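Local coordinates for protein lipid II:glycine glycyltransferase (Staphylococcus aureus, PDB 6SNR) that probably transfers the first glycine of the pentaglycine cross-bridge from glycyl-tRNA to the lysine side chain of lipid II during staphylococcal cell-wall synthesis, at residues A[28-33]-A[54-59]; A[335-340]-A[352-357]. All coordinates share one frame; numbering follows the deposited sequence.

Contact 1: residues A[28-33]-A[54-59]; sequences KWAETK and VAQLLF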
ATOM      1  N   LYS A  28       6.840   8.926  13.281  1.00 15.95           N
ATOM      2  CA  LYS A  28       7.433   9.424  12.054  1.00 17.03           C
ATOM      3  C   LYS A  28       6.357   9.850  11.030  1.00 15.94           C
ATOM      4  O   LYS A  28       6.636  10.671  10.172  1.00 17.38           O
ATOM      5  CB  LYS A  28       8.366   8.374  11.432  1.00 18.44           C
ATOM      6  CG  LYS A  28       9.554   8.022  12.275  1.00 21.66           C
ATOM      7  CD  LYS A  28      10.470   9.194  12.490  1.00 23.50           C
ATOM      8  CE  LYS A  28      11.848   8.678  12.925  1.00 24.92           C
ATOM      9  NZ  LYS A  28      12.465   7.736  11.923  1.00 28.74           N
ATOM     10  N   TRP A  29       5.142   9.309  11.168  1.00 16.61           N
ATOM     11  CA  TRP A  29       4.024   9.838  10.334  1.00 16.59           C
ATOM     12  C   TRP A  29       3.713  11.288  10.754  1.00 16.81           C
ATOM     13  O   TRP A  29       3.528  12.200   9.911  1.00 16.23           O
ATOM     14  CB  TRP A  29       2.796   8.981  10.458  1.00 17.70           C
ATOM     15  CG  TRP A  29       1.693   9.505   9.619  1.00 18.42           C
ATOM     16  CD1 TRP A  29       0.643  10.273  10.035  1.00 19.68           C
ATOM     17  CD2 TRP A  29       1.559   9.372   8.201  1.00 22.80           C
ATOM     18  NE1 TRP A  29      -0.123  10.623   8.970  1.00 22.41           N
ATOM     19  CE2 TRP A  29       0.403  10.082   7.833  1.00 23.94           C
ATOM     20  CE3 TRP A  29       2.304   8.726   7.203  1.00 25.51           C
ATOM     21  CZ2 TRP A  29      -0.052  10.127   6.527  1.00 27.38           C
ATOM     22  CZ3 TRP A  29       1.873   8.795   5.912  1.00 28.83           C
ATOM     23  CH2 TRP A  29       0.700   9.496   5.578  1.00 27.55           C
ATOM     24  N   ALA A  30       3.675  11.542  12.059  1.00 17.59           N
ATOM     25  CA  ALA A  30       3.530  12.948  12.520  1.00 19.82           C
ATOM     26  C   ALA A  30       4.601  13.847  11.981  1.00 18.99           C
ATOM     27  O   ALA A  30       4.322  14.986  11.589  1.00 20.46           O
ATOM     28  CB  ALA A  30       3.472  13.015  14.039  1.00 20.69           C
ATOM     29  N   GLU A  31       5.830  13.339  11.840  1.00 19.01           N
ATOM     30  CA  GLU A  31       6.874  14.158  11.254  1.00 19.99           C
ATOM     31  C   GLU A  31       6.505  14.629   9.854  1.00 19.86           C
ATOM     32  O   GLU A  31       6.787  15.765   9.498  1.00 22.05           O
ATOM     33  CB  GLU A  31       8.232  13.431  11.206  1.00 22.15           C
ATOM     34  CG  GLU A  31       8.825  13.181  12.561  1.00 27.10           C
ATOM     35  CD  GLU A  31       9.453  14.409  13.180  1.00 30.72           C
ATOM     36  OE1 GLU A  31       9.718  15.400  12.464  1.00 33.15           O
ATOM     37  OE2 GLU A  31       9.667  14.367  14.408  1.00 38.70           O
ATOM     38  N   THR A  32       5.837  13.775   9.064  1.00 18.65           N
ATOM     39  CA  THR A  32       5.471  14.122   7.684  1.00 18.82           C
ATOM     40  C   THR A  32       4.410  15.206   7.613  1.00 19.94           C
ATOM     41  O   THR A  32       4.274  15.900   6.618  1.00 22.08           O
ATOM     42  CB  THR A  32       4.971  12.920   6.853  1.00 19.72           C
ATOM     43  OG1 THR A  32       3.604  12.621   7.204  1.00 20.73           O
ATOM     44  CG2 THR A  32       5.828  11.734   7.011  1.00 20.18           C
ATOM     45  N   LYS A  33       3.638  15.346   8.677  1.00 18.51           N
ATOM     46  CA  LYS A  33       2.552  16.301   8.656  1.00 19.97           C
ATOM     47  C   LYS A  33       2.968  17.710   9.094  1.00 21.64           C
ATOM     48  O   LYS A  33       2.165  18.649   8.991  1.00 19.89           O
ATOM     49  CB  LYS A  33       1.401  15.782   9.510  1.00 19.88           C
ATOM     50  CG  LYS A  33       0.800  14.486   8.967  1.00 20.94           C
ATOM     51  CD  LYS A  33       0.059  14.698   7.646  1.00 24.85           C
ATOM     52  CE  LYS A  33      -0.568  13.409   7.142  1.00 28.90           C
ATOM     53  NZ  LYS A  33      -1.408  13.658   5.932  1.00 32.33           N
ATOM     54  N   VAL A  54      -2.577   4.235  23.835  1.00 17.06           N
ATOM     55  CA  VAL A  54      -1.871   5.437  23.472  1.00 16.26           C
ATOM     56  C   VAL A  54      -2.624   6.183  22.414  1.00 16.85           C
ATOM     57  O   VAL A  54      -3.586   5.640  21.821  1.00 16.35           O
ATOM     58  CB  VAL A  54      -0.456   5.132  22.923  1.00 17.86           C
ATOM     59  CG1 VAL A  54       0.321   4.311  23.933  1.00 18.35           C
ATOM     60  CG2 VAL A  54      -0.550   4.375  21.591  1.00 17.17           C
ATOM     61  N   ALA A  55      -2.217   7.406  22.192  1.00 16.76           N
ATOM     62  CA  ALA A  55      -2.750   8.189  21.086  1.00 14.36           C
ATOM     63  C   ALA A  55      -1.796   9.308  20.736  1.00 16.10           C
ATOM     64  O   ALA A  55      -1.140   9.900  21.599  1.00 15.91           O
ATOM     65  CB  ALA A  55      -4.151   8.704  21.423  1.00 15.34           C
ATOM     66  N   GLN A  56      -1.674   9.567  19.451  1.00 15.03           N
ATOM     67  CA  GLN A  56      -0.971  10.669  18.913  1.00 14.36           C
ATOM     68  C   GLN A  56      -1.986  11.681  18.355  1.00 16.56           C
ATOM     69  O   GLN A  56      -2.807  11.364  17.503  1.00 15.96           O
ATOM     70  CB  GLN A  56      -0.069  10.197  17.777  1.00 16.15           C
ATOM     71  CG  GLN A  56       0.709  11.279  17.171  1.00 16.87           C
ATOM     72  CD  GLN A  56       1.792  10.733  16.300  1.00 19.68           C
ATOM     73  OE1 GLN A  56       1.540  10.275  15.171  1.00 21.68           O
ATOM     74  NE2 GLN A  56       2.984  10.740  16.823  1.00 16.57           N
ATOM     75  N   LEU A  57      -1.961  12.870  18.908  1.00 14.93           N
ATOM     76  CA  LEU A  57      -2.881  13.972  18.574  1.00 14.70           C
ATOM     77  C   LEU A  57      -2.209  14.914  17.648  1.00 16.57           C
ATOM     78  O   LEU A  57      -1.074  15.382  17.916  1.00 17.73           O
ATOM     79  CB  LEU A  57      -3.270  14.735  19.887  1.00 14.96           C
ATOM     80  CG  LEU A  57      -4.192  14.084  20.908  1.00 16.54           C
ATOM     81  CD1 LEU A  57      -3.843  12.705  21.379  1.00 16.89           C
ATOM     82  CD2 LEU A  57      -4.306  15.046  22.109  1.00 16.91           C
ATOM     83  N   LEU A  58      -2.844  15.255  16.528  1.00 15.13           N
ATOM     84  CA  LEU A  58      -2.332  16.233  15.629  1.00 16.44           C
ATOM     85  C   LEU A  58      -3.224  17.452  15.730  1.00 16.61           C
ATOM     86  O   LEU A  58      -4.444  17.362  15.624  1.00 17.13           O
ATOM     87  CB  LEU A  58      -2.328  15.743  14.170  1.00 18.19           C
ATOM     88  CG  LEU A  58      -1.345  14.585  13.942  1.00 19.56           C
ATOM     89  CD1 LEU A  58      -1.481  14.006  12.521  1.00 19.77           C
ATOM     90  CD2 LEU A  58       0.066  15.062  14.165  1.00 21.79           C
ATOM     91  N   PHE A  59      -2.589  18.597  15.863  1.00 15.51           N
ATOM     92  CA  PHE A  59      -3.295  19.896  15.873  1.00 16.08           C
ATOM     93  C   PHE A  59      -2.973  20.779  14.693  1.00 17.37           C
ATOM     94  O   PHE A  59      -1.806  20.871  14.259  1.00 17.08           O
ATOM     95  CB  PHE A  59      -2.883  20.676  17.181  1.00 15.91           C
ATOM     96  CG  PHE A  59      -3.389  20.061  18.420  1.00 15.26           C
ATOM     97  CD1 PHE A  59      -4.597  20.401  18.968  1.00 14.90           C
ATOM     98  CD2 PHE A  59      -2.631  19.137  19.129  1.00 16.88           C
ATOM     99  CE1 PHE A  59      -5.057  19.817  20.119  1.00 15.78           C
ATOM    100  CE2 PHE A  59      -3.095  18.544  20.262  1.00 16.03           C
ATOM    101  CZ  PHE A  59      -4.318  18.869  20.796  1.00 16.32           C
TER
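Ala30, Lys33, Gln56 and Leu58 join a short helix to the face of a mixed beta-sheet in this member of the FemABX family. Residues 28-33 of the helix run nearly parallel to residues 54-59 of the strand (2° between their axes, 10.1 Å at closest approach). The methyl of Ala30 points at the strand and meets two of its side chains. The first is Gln56, whose amide carbon CD lies 3.6 Å from CB of Ala30. An extended chain carries this amide out to the helix, its CG anti to the backbone N (chi1 -179°). The second is Leu58, whose CD2 touches CB of Ala30 at 4.0 Å. The other methyl of Leu58, CD1, lies 4.3 Å from CG of Lys33, whose CB points to the strand but whose ammonium end turns from it. No hydrogen bond links helix and strand here. Farther out, Ala40 of strand 39-47 touches both Ala30 and Leu58, while Lys28, pointing away from the strand, forms salt bridges with Glu222 and Asp223. Within the helix, OG1 of Thr32 donates to O of Trp29 at 2.7 Å, approaching in the carbonyl plane along a lone pair of O.

Contact 2: residues A[335-340]-A[352-357]; sequences HMQYTM and YDFGGT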
ATOM      1  N   HIS A 335       3.598  -7.603 -11.949  1.00 18.40           N
ATOM      2  CA  HIS A 335       4.833  -8.102 -11.385  1.00 17.58           C
ATOM      3  C   HIS A 335       5.151  -7.387 -10.061  1.00 19.33           C
ATOM      4  O   HIS A 335       5.411  -8.031  -9.031  1.00 18.55           O
ATOM      5  CB  HIS A 335       5.983  -7.909 -12.392  1.00 18.73           C
ATOM      6  CG  HIS A 335       7.165  -8.757 -12.103  1.00 20.29           C
ATOM      7  ND1 HIS A 335       8.348  -8.674 -12.822  1.00 21.38           N
ATOM      8  CD2 HIS A 335       7.377  -9.673 -11.143  1.00 21.12           C
ATOM      9  CE1 HIS A 335       9.228  -9.500 -12.307  1.00 23.27           C
ATOM     10  NE2 HIS A 335       8.662 -10.131 -11.296  1.00 22.70           N
ATOM     11  N   MET A 336       5.039  -6.057 -10.135  1.00 19.02           N
ATOM     12  CA  MET A 336       5.243  -5.170  -8.964  1.00 19.59           C
ATOM     13  C   MET A 336       4.370  -5.528  -7.757  1.00 18.41           C
ATOM     14  O   MET A 336       4.912  -5.750  -6.636  1.00 18.47           O
ATOM     15  CB  MET A 336       4.992  -3.704  -9.335  1.00 19.63           C
ATOM     16  CG  MET A 336       5.716  -2.734  -8.408  1.00 21.09           C
ATOM     17  SD  MET A 336       5.513  -1.052  -9.027  1.00 22.41           S
ATOM     18  CE  MET A 336       3.785  -0.746  -9.038  1.00 23.48           C
ATOM     19  N   GLN A 337       3.078  -5.676  -7.996  1.00 17.21           N
ATOM     20  CA  GLN A 337       2.125  -5.992  -6.885  1.00 17.17           C
ATOM     21  C   GLN A 337       2.470  -7.293  -6.189  1.00 18.83           C
ATOM     22  O   GLN A 337       2.565  -7.355  -4.960  1.00 19.16           O
ATOM     23  CB  GLN A 337       0.681  -6.044  -7.333  1.00 18.52           C
ATOM     24  CG  GLN A 337       0.088  -4.693  -7.667  1.00 19.29           C
ATOM     25  CD  GLN A 337      -0.009  -3.767  -6.453  1.00 20.60           C
ATOM     26  OE1 GLN A 337       0.019  -4.224  -5.298  1.00 19.89           O
ATOM     27  NE2 GLN A 337      -0.172  -2.467  -6.722  1.00 21.59           N
ATOM     28  N   TYR A 338       2.646  -8.366  -6.954  1.00 17.35           N
ATOM     29  CA  TYR A 338       2.900  -9.654  -6.348  1.00 17.33           C
ATOM     30  C   TYR A 338       4.233  -9.664  -5.587  1.00 17.82           C
ATOM     31  O   TYR A 338       4.335 -10.233  -4.508  1.00 19.05           O
ATOM     32  CB  TYR A 338       2.860 -10.731  -7.473  1.00 19.41           C
ATOM     33  CG  TYR A 338       3.050 -12.169  -7.013  1.00 20.54           C
ATOM     34  CD1 TYR A 338       2.189 -12.747  -6.094  1.00 20.99           C
ATOM     35  CD2 TYR A 338       4.037 -12.984  -7.573  1.00 23.40           C
ATOM     36  CE1 TYR A 338       2.304 -14.081  -5.698  1.00 23.61           C
ATOM     37  CE2 TYR A 338       4.157 -14.328  -7.187  1.00 24.87           C
ATOM     38  CZ  TYR A 338       3.289 -14.857  -6.248  1.00 24.22           C
ATOM     39  OH  TYR A 338       3.376 -16.181  -5.844  1.00 25.18           O
ATOM     40  N   THR A 339       5.273  -9.050  -6.175  1.00 17.98           N
ATOM     41  CA  THR A 339       6.589  -8.919  -5.533  1.00 17.96           C
ATOM     42  C   THR A 339       6.472  -8.169  -4.179  1.00 18.62           C
ATOM     43  O   THR A 339       7.073  -8.600  -3.186  1.00 19.18           O
ATOM     44  CB  THR A 339       7.604  -8.237  -6.454  1.00 20.86           C
ATOM     45  OG1 THR A 339       7.731  -9.021  -7.661  1.00 22.63           O
ATOM     46  CG2 THR A 339       8.917  -8.193  -5.790  1.00 22.23           C
ATOM     47  N   MET A 340       5.674  -7.105  -4.175  1.00 19.03           N
ATOM     48  CA  MET A 340       5.545  -6.256  -2.974  1.00 18.50           C
ATOM     49  C   MET A 340       4.798  -6.995  -1.883  1.00 18.39           C
ATOM     50  O   MET A 340       5.154  -6.883  -0.694  1.00 18.62           O
ATOM     51  CB  MET A 340       4.883  -4.892  -3.280  1.00 18.06           C
ATOM     52  CG  MET A 340       5.812  -3.959  -4.051  1.00 18.19           C
ATOM     53  SD  MET A 340       5.172  -2.297  -4.255  1.00 21.45           S
ATOM     54  CE  MET A 340       3.667  -2.617  -5.112  1.00 19.70           C
ATOM     55  N   TYR A 352      -2.124  -6.612   3.511  1.00 19.37           N
ATOM     56  CA  TYR A 352      -1.625  -5.713   2.466  1.00 18.07           C
ATOM     57  C   TYR A 352      -2.820  -4.877   2.010  1.00 18.08           C
ATOM     58  O   TYR A 352      -3.793  -5.367   1.422  1.00 17.20           O
ATOM     59  CB  TYR A 352      -1.031  -6.536   1.334  1.00 16.96           C
ATOM     60  CG  TYR A 352      -0.415  -5.795   0.188  1.00 15.43           C
ATOM     61  CD1 TYR A 352      -1.174  -5.378  -0.920  1.00 15.45           C
ATOM     62  CD2 TYR A 352       0.947  -5.572   0.148  1.00 15.76           C
ATOM     63  CE1 TYR A 352      -0.591  -4.725  -1.987  1.00 16.57           C
ATOM     64  CE2 TYR A 352       1.539  -4.926  -0.909  1.00 17.37           C
ATOM     65  CZ  TYR A 352       0.777  -4.517  -1.985  1.00 16.85           C
ATOM     66  OH  TYR A 352       1.359  -3.877  -3.040  1.00 19.03           O
ATOM     67  N   ASP A 353      -2.818  -3.596   2.397  1.00 16.39           N
ATOM     68  CA  ASP A 353      -3.958  -2.711   2.276  1.00 17.93           C
ATOM     69  C   ASP A 353      -3.809  -1.822   1.041  1.00 17.51           C
ATOM     70  O   ASP A 353      -2.903  -0.973   0.937  1.00 16.44           O
ATOM     71  CB  ASP A 353      -4.029  -1.887   3.590  1.00 17.84           C
ATOM     72  CG  ASP A 353      -5.262  -1.057   3.718  1.00 22.52           C
ATOM     73  OD1 ASP A 353      -5.962  -0.791   2.730  1.00 21.42           O
ATOM     74  OD2 ASP A 353      -5.491  -0.611   4.862  1.00 23.80           O
ATOM     75  N   PHE A 354      -4.727  -1.985   0.078  1.00 17.00           N
ATOM     76  CA  PHE A 354      -4.749  -1.160  -1.121  1.00 17.62           C
ATOM     77  C   PHE A 354      -5.399   0.207  -0.953  1.00 16.43           C
ATOM     78  O   PHE A 354      -5.498   0.965  -1.916  1.00 17.29           O
ATOM     79  CB  PHE A 354      -5.512  -1.887  -2.230  1.00 17.65           C
ATOM     80  CG  PHE A 354      -4.719  -2.950  -2.930  1.00 17.14           C
ATOM     81  CD1 PHE A 354      -4.711  -4.242  -2.454  1.00 17.92           C
ATOM     82  CD2 PHE A 354      -4.113  -2.688  -4.152  1.00 18.32           C
ATOM     83  CE1 PHE A 354      -4.017  -5.240  -3.119  1.00 17.71           C
ATOM     84  CE2 PHE A 354      -3.422  -3.707  -4.841  1.00 19.59           C
ATOM     85  CZ  PHE A 354      -3.384  -4.962  -4.322  1.00 18.88           C
ATOM     86  N   GLY A 355      -5.903   0.495   0.249  1.00 16.76           N
ATOM     87  CA  GLY A 355      -6.542   1.755   0.557  1.00 17.18           C
ATOM     88  C   GLY A 355      -8.004   1.828   0.127  1.00 16.67           C
ATOM     89  O   GLY A 355      -8.644   0.807  -0.093  1.00 17.46           O
ATOM     90  N   GLY A 356      -8.490   3.061  -0.063  1.00 16.65           N
ATOM     91  CA  GLY A 356      -9.911   3.314  -0.078  1.00 16.34           C
ATOM     92  C   GLY A 356     -10.708   2.835  -1.278  1.00 16.64           C
ATOM     93  O   GLY A 356     -10.192   2.751  -2.386  1.00 17.84           O
ATOM     94  N   THR A 357     -11.985   2.656  -1.013  1.00 16.98           N
ATOM     95  CA  THR A 357     -12.969   2.306  -2.045  1.00 17.40           C
ATOM     96  C   THR A 357     -14.348   2.650  -1.552  1.00 18.42           C
ATOM     97  O   THR A 357     -14.617   2.635  -0.370  1.00 17.58           O
ATOM     98  CB  THR A 357     -12.851   0.798  -2.389  1.00 18.01           C
ATOM     99  OG1 THR A 357     -13.631   0.509  -3.589  1.00 17.96           O
ATOM    100  CG2 THR A 357     -13.310  -0.089  -1.286  1.00 18.87           C
TER
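Gln337 sets its CG beside the backbone N and folds at chi2 (-65°), which brings its amide to Tyr352, whose ring is thrown out toward the helix with CG anti to the backbone N (chi1 -178°). The phenol hydroxyl OH of Tyr352 donates to OE1 of Gln337 at 2.6 Å, tilted out of the amide plane. Amide and phenol ring stand almost perpendicular, 88° apart, and OE1 lies at the ring edge, near its plane. The same buried oxygen, OE1 of Gln337, also lies 3.5 Å from CE2 of Phe354. Met340 closes in on the phenol from farther along the helix: its CE is 3.3 Å from OH of Tyr352, and its CB is 4.1 Å from CE2 of Tyr352. The two rings of the strand also meet, CE1 of Tyr352 lying 3.6 Å above the plane of Phe354, displaced from the ring centre. OD1 of Asp353 accepts from N of Gly355 at 2.8 Å, forming an Asx turn. Helix 332-347 and strand 351-356 belong to a beta-alpha-beta unit begun by strand 315-323; Met340 and Tyr352 also touch strand 302-312, and Phe373 and Trp377 pack on Phe354.

Contact 1 comes first along the chain and closes before contact 2 opens, and each joins a helix to a strand of a different mixed beta-sheet. Strand 50-61 lies between strands 39-47 and 68-78 in one, whereas strand 351-356 lies between strands 315-323 and 146-151 in the other. The contact centres are 25 Å apart and the nearest atoms about 12 Å. Contact 2 is about 5 Å from the centre of the chain, contact 1 about 19 Å. Each beta-sheet of this monomer has its own helix packed on it, consistent with the acetyltransferase-like clan of the FemABX family: nearly parallel, with no hydrogen bond across it, in 28-33/54-59, oblique and hydrogen-bonded in 335-340/352-357.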